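Local structure of multi-copper Oxidase CueO (Ochrobactrum, 6EVG) at residues V215-N226 / P266-S277. The protein probably oxidises phenolic and lignin-derived compounds as a laccase-like multicopper oxidase, passing the electrons through copper sites to dioxygen. Numbering follows the deposited sequence.
Sequences VPASIVRLRILN and PGERYEVLVDFS. With EDO (1,2-ethanediol), chain D.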
loop_
_atom_site.group_PDB
_atom_site.type_symbol
_atom_site.label_atom_id
_atom_site.label_comp_id
_atom_site.label_asym_id
_atom_site.label_seq_id
_atom_site.Cartn_x
_atom_site.Cartn_y
_atom_site.Cartn_z
ATOM N N VAL A 215 -3.488 -22.950 -8.799
ATOM C CA VAL A 215 -4.031 -22.975 -7.441
ATOM C C VAL A 215 -4.697 -24.318 -7.188
ATOM O O VAL A 215 -5.167 -24.985 -8.141
ATOM C CB VAL A 215 -5.033 -21.826 -7.195
ATOM C CG1 VAL A 215 -4.300 -20.482 -7.107
ATOM C CG2 VAL A 215 -6.135 -21.802 -8.238
ATOM N N PRO A 216 -4.774 -24.752 -5.926
ATOM C CA PRO A 216 -5.572 -25.932 -5.588
ATOM C C PRO A 216 -7.064 -25.673 -5.770
ATOM O O PRO A 216 -7.512 -24.524 -5.741
ATOM C CB PRO A 216 -5.202 -26.193 -4.123
ATOM C CG PRO A 216 -4.871 -24.789 -3.621
ATOM C CD PRO A 216 -4.228 -24.089 -4.731
ATOM N N ALA A 217 -7.824 -26.768 -5.899
ATOM C CA ALA A 217 -9.272 -26.702 -5.944
ATOM C C ALA A 217 -9.807 -26.608 -4.523
ATOM O O ALA A 217 -10.427 -27.523 -3.996
ATOM C CB ALA A 217 -9.840 -27.909 -6.668
ATOM N N SER A 218 -9.607 -25.437 -3.914
ATOM C CA SER A 218 -9.931 -25.200 -2.533
ATOM C C SER A 218 -10.059 -23.678 -2.321
ATOM O O SER A 218 -9.986 -22.902 -3.266
ATOM C CB SER A 218 -8.871 -25.842 -1.616
ATOM O OG SER A 218 -7.618 -25.224 -1.791
ATOM N N ILE A 219 -10.164 -23.306 -1.066
ATOM C CA ILE A 219 -10.198 -21.859 -0.702
ATOM C C ILE A 219 -8.766 -21.332 -0.675
ATOM O O ILE A 219 -7.870 -21.887 -0.011
ATOM C CB ILE A 219 -10.849 -21.684 0.681
ATOM C CG1 ILE A 219 -12.203 -22.298 0.832
ATOM C CG2 ILE A 219 -10.854 -20.184 1.052
ATOM C CD1 ILE A 219 -13.179 -21.791 -0.072
ATOM N N VAL A 220 -8.553 -20.233 -1.411
ATOM C CA VAL A 220 -7.254 -19.607 -1.551
ATOM C C VAL A 220 -7.330 -18.191 -1.025
ATOM O O VAL A 220 -8.249 -17.449 -1.314
ATOM C CB VAL A 220 -6.822 -19.662 -3.027
ATOM C CG1 VAL A 220 -5.564 -18.821 -3.304
ATOM C CG2 VAL A 220 -6.607 -21.092 -3.451
ATOM N N ARG A 221 -6.292 -17.807 -0.270
ATOM C CA ARG A 221 -6.126 -16.447 0.254
ATOM C C ARG A 221 -5.232 -15.654 -0.679
ATOM O O ARG A 221 -4.101 -16.088 -0.961
ATOM C CB ARG A 221 -5.528 -16.561 1.637
ATOM C CG ARG A 221 -5.252 -15.327 2.417
ATOM C CD ARG A 221 -4.615 -15.803 3.789
ATOM N NE ARG A 221 -4.502 -14.741 4.750
ATOM C CZ ARG A 221 -4.071 -15.008 5.990
ATOM N NH1 ARG A 221 -3.772 -16.282 6.323
ATOM N NH2 ARG A 221 -3.957 -14.022 6.854
ATOM N N LEU A 222 -5.736 -14.507 -1.132
ATOM C CA LEU A 222 -4.956 -13.579 -1.965
ATOM C C LEU A 222 -4.757 -12.334 -1.130
ATOM O O LEU A 222 -5.699 -11.706 -0.651
ATOM C CB LEU A 222 -5.735 -13.231 -3.249
ATOM C CG LEU A 222 -6.171 -14.440 -4.104
ATOM C CD1 LEU A 222 -7.053 -13.978 -5.267
ATOM C CD2 LEU A 222 -4.976 -15.210 -4.623
ATOM N N ARG A 223 -3.476 -11.954 -0.954
ATOM C CA ARG A 223 -3.103 -10.777 -0.181
ATOM C C ARG A 223 -2.756 -9.710 -1.213
ATOM O O ARG A 223 -1.702 -9.764 -1.857
ATOM C CB ARG A 223 -1.965 -11.066 0.759
ATOM C CG ARG A 223 -2.248 -12.198 1.738
ATOM C CD ARG A 223 -1.324 -12.186 2.898
ATOM N NE ARG A 223 -1.313 -13.400 3.669
ATOM C CZ ARG A 223 -1.107 -13.461 4.988
ATOM N NH1 ARG A 223 -1.209 -12.362 5.739
ATOM N NH2 ARG A 223 -0.799 -14.605 5.508
ATOM N N ILE A 224 -3.688 -8.755 -1.434
ATOM C CA ILE A 224 -3.630 -7.842 -2.570
ATOM C C ILE A 224 -3.164 -6.455 -2.073
ATOM O O ILE A 224 -3.733 -5.891 -1.166
ATOM C CB ILE A 224 -4.986 -7.708 -3.259
ATOM C CG1 ILE A 224 -5.543 -9.123 -3.643
ATOM C CG2 ILE A 224 -4.835 -6.831 -4.505
ATOM C CD1 ILE A 224 -6.939 -9.084 -4.268
ATOM N N LEU A 225 -2.111 -5.969 -2.734
ATOM C CA LEU A 225 -1.576 -4.616 -2.513
ATOM C C LEU A 225 -1.663 -3.851 -3.855
ATOM O O LEU A 225 -1.258 -4.369 -4.899
ATOM C CB LEU A 225 -0.101 -4.701 -2.101
ATOM C CG LEU A 225 0.681 -3.372 -2.169
ATOM C CD1 LEU A 225 0.231 -2.334 -1.164
ATOM C CD2 LEU A 225 2.161 -3.679 -1.967
ATOM N N ASN A 226 -2.145 -2.587 -3.800
ATOM C CA ASN A 226 -1.952 -1.688 -4.936
ATOM C C ASN A 226 -0.641 -0.931 -4.726
ATOM O O ASN A 226 -0.543 -0.096 -3.830
ATOM C CB ASN A 226 -3.139 -0.728 -5.057
ATOM C CG ASN A 226 -2.943 0.236 -6.189
ATOM O OD1 ASN A 226 -1.869 0.426 -6.717
ATOM N ND2 ASN A 226 -4.069 0.877 -6.604
ATOM N N PRO A 266 -3.818 3.158 -4.295
ATOM C CA PRO A 266 -2.395 3.002 -3.951
ATOM C C PRO A 266 -2.147 3.022 -2.456
ATOM O O PRO A 266 -2.555 3.959 -1.767
ATOM C CB PRO A 266 -1.740 4.176 -4.686
ATOM C CG PRO A 266 -2.621 4.355 -5.912
ATOM C CD PRO A 266 -4.014 4.133 -5.378
ATOM N N GLY A 267 -1.415 2.005 -1.998
ATOM C CA GLY A 267 -1.108 1.873 -0.589
ATOM C C GLY A 267 -2.033 1.033 0.229
ATOM O O GLY A 267 -1.641 0.588 1.326
ATOM N N GLU A 268 -3.250 0.785 -0.255
ATOM C CA GLU A 268 -4.183 -0.084 0.430
ATOM C C GLU A 268 -3.845 -1.540 0.207
ATOM O O GLU A 268 -3.319 -1.940 -0.833
ATOM C CB GLU A 268 -5.631 0.156 -0.047
ATOM C CG GLU A 268 -6.236 1.500 0.297
ATOM C CD GLU A 268 -7.745 1.458 -0.011
ATOM O OE1 GLU A 268 -8.099 1.679 -1.193
ATOM O OE2 GLU A 268 -8.517 1.173 0.940
ATOM N N ARG A 269 -4.265 -2.311 1.225
ATOM C CA ARG A 269 -4.180 -3.773 1.155
ATOM C C ARG A 269 -5.527 -4.366 1.495
ATOM O O ARG A 269 -6.210 -3.906 2.409
ATOM C CB ARG A 269 -3.141 -4.369 2.143
ATOM C CG ARG A 269 -1.685 -4.037 1.830
ATOM C CD ARG A 269 -1.221 -2.686 2.350
ATOM N NE ARG A 269 -1.120 -2.694 3.798
ATOM C CZ ARG A 269 -1.199 -1.615 4.562
ATOM N NH1 ARG A 269 -1.431 -0.402 4.038
ATOM N NH2 ARG A 269 -1.027 -1.734 5.883
ATOM N N TYR A 270 -5.877 -5.470 0.813
ATOM C CA TYR A 270 -7.015 -6.286 1.209
ATOM C C TYR A 270 -6.595 -7.759 1.089
ATOM O O TYR A 270 -5.987 -8.164 0.088
ATOM C CB TYR A 270 -8.233 -6.055 0.320
ATOM C CG TYR A 270 -8.859 -4.689 0.530
ATOM C CD1 TYR A 270 -9.777 -4.484 1.541
ATOM C CD2 TYR A 270 -8.492 -3.601 -0.234
ATOM C CE1 TYR A 270 -10.345 -3.220 1.744
ATOM C CE2 TYR A 270 -9.053 -2.348 -0.047
ATOM C CZ TYR A 270 -9.963 -2.179 0.953
ATOM O OH TYR A 270 -10.511 -0.908 1.218
ATOM N N GLU A 271 -6.990 -8.539 2.093
ATOM C CA GLU A 271 -6.840 -10.011 2.010
ATOM C C GLU A 271 -8.221 -10.594 1.708
ATOM O O GLU A 271 -9.203 -10.252 2.404
ATOM C CB GLU A 271 -6.298 -10.586 3.297
ATOM C CG GLU A 271 -4.970 -9.998 3.766
ATOM C CD GLU A 271 -4.401 -10.676 4.975
ATOM O OE1 GLU A 271 -4.397 -11.908 5.032
ATOM O OE2 GLU A 271 -3.997 -9.967 5.902
ATOM N N VAL A 272 -8.278 -11.411 0.661
ATOM C CA VAL A 272 -9.548 -11.987 0.219
ATOM C C VAL A 272 -9.405 -13.479 0.083
ATOM O O VAL A 272 -8.339 -14.033 -0.191
ATOM C CB VAL A 272 -9.990 -11.369 -1.097
ATOM C CG1 VAL A 272 -10.140 -9.862 -0.968
ATOM C CG2 VAL A 272 -9.154 -11.773 -2.274
ATOM N N LEU A 273 -10.525 -14.174 0.296
ATOM C CA LEU A 273 -10.594 -15.622 0.033
ATOM C C LEU A 273 -11.448 -15.840 -1.199
ATOM O O LEU A 273 -12.546 -15.303 -1.306
ATOM C CB LEU A 273 -11.189 -16.361 1.229
ATOM C CG LEU A 273 -10.541 -16.186 2.568
ATOM C CD1 LEU A 273 -11.126 -17.058 3.638
ATOM C CD2 LEU A 273 -9.087 -16.284 2.604
ATOM N N VAL A 274 -10.953 -16.718 -2.071
ATOM C CA VAL A 274 -11.630 -17.090 -3.301
ATOM C C VAL A 274 -11.723 -18.610 -3.324
ATOM O O VAL A 274 -10.765 -19.295 -3.053
ATOM C CB VAL A 274 -10.892 -16.548 -4.552
ATOM C CG1 VAL A 274 -11.562 -17.042 -5.838
ATOM C CG2 VAL A 274 -10.804 -15.044 -4.517
ATOM N N ASP A 275 -12.923 -19.124 -3.645
ATOM C CA ASP A 275 -13.146 -20.569 -3.716
ATOM C C ASP A 275 -12.874 -21.062 -5.113
ATOM O O ASP A 275 -13.614 -20.740 -6.040
ATOM C CB ASP A 275 -14.578 -20.891 -3.279
ATOM C CG ASP A 275 -14.807 -22.385 -3.073
ATOM O OD1 ASP A 275 -13.947 -23.189 -3.359
ATOM O OD2 ASP A 275 -15.900 -22.672 -2.543
ATOM N N PHE A 276 -11.833 -21.894 -5.269
ATOM C CA PHE A 276 -11.458 -22.508 -6.550
ATOM C C PHE A 276 -11.925 -23.958 -6.660
ATOM O O PHE A 276 -11.534 -24.674 -7.585
ATOM C CB PHE A 276 -9.955 -22.334 -6.802
ATOM C CG PHE A 276 -9.541 -20.908 -7.083
ATOM C CD1 PHE A 276 -9.705 -20.330 -8.335
ATOM C CD2 PHE A 276 -8.943 -20.162 -6.120
ATOM C CE1 PHE A 276 -9.263 -19.018 -8.564
ATOM C CE2 PHE A 276 -8.482 -18.873 -6.372
ATOM C CZ PHE A 276 -8.678 -18.285 -7.559
ATOM N N SER A 277 -12.795 -24.370 -5.743
ATOM C CA SER A 277 -13.132 -25.775 -5.653
ATOM C C SER A 277 -13.870 -26.331 -6.812
ATOM O O SER A 277 -13.798 -27.560 -7.063
ATOM C CB SER A 277 -13.894 -26.132 -4.382
ATOM O OG SER A 277 -15.163 -25.555 -4.345
HETATM C C1 EDO D . -11.865 2.687 1.300
HETATM O O1 EDO D . -10.532 3.076 0.980
HETATM C C2 EDO D . -12.772 3.893 1.237
HETATM O O2 EDO D . -12.906 4.423 -0.093
#
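The Phe276 ring lies between two valines: CG2 of Val215 sits over one face, 3.8 Å from the ring centroid in a CH-pi contact, and CG1 of Val274 lies over the opposite face, offset toward the rim, while the carbonyl O of Ser218 lies at the edge. Val220 CG2 reaches Phe276 CD2 obliquely at 3.7 Å. On the other face of the sheet a salt-bridge network joins Arg221, Arg223 and Glu271. With CG anti to the backbone N (chi1 -180°) and the chain extended, Arg221 brings NE and NH2 side-on to a single oxygen, each 2.8 Å from Glu271 OE1; guanidinium and carboxylate are nearly coplanar, 11° apart. NH2 of Arg223 lies 3.3 Å above the Arg221 guanidinium plane, over its centre, and Arg223 takes OE1 above its own plane, its NH1 3.3 Å from Glu271 OE1, by charge alone. Asp157 and Asp170 add further salt bridges to Arg221 and Arg223, respectively. Between these two layers runs the antiparallel ladder, paired backbone bonds joining Val220 to Val274, Leu222 to Val272 and Ile224 to Tyr270. Strands 219-226 and 269-275 are thus central neighbours in a mixed sheet of the middle cupredoxin-like beta-sandwich, as in three-domain multicopper oxidases.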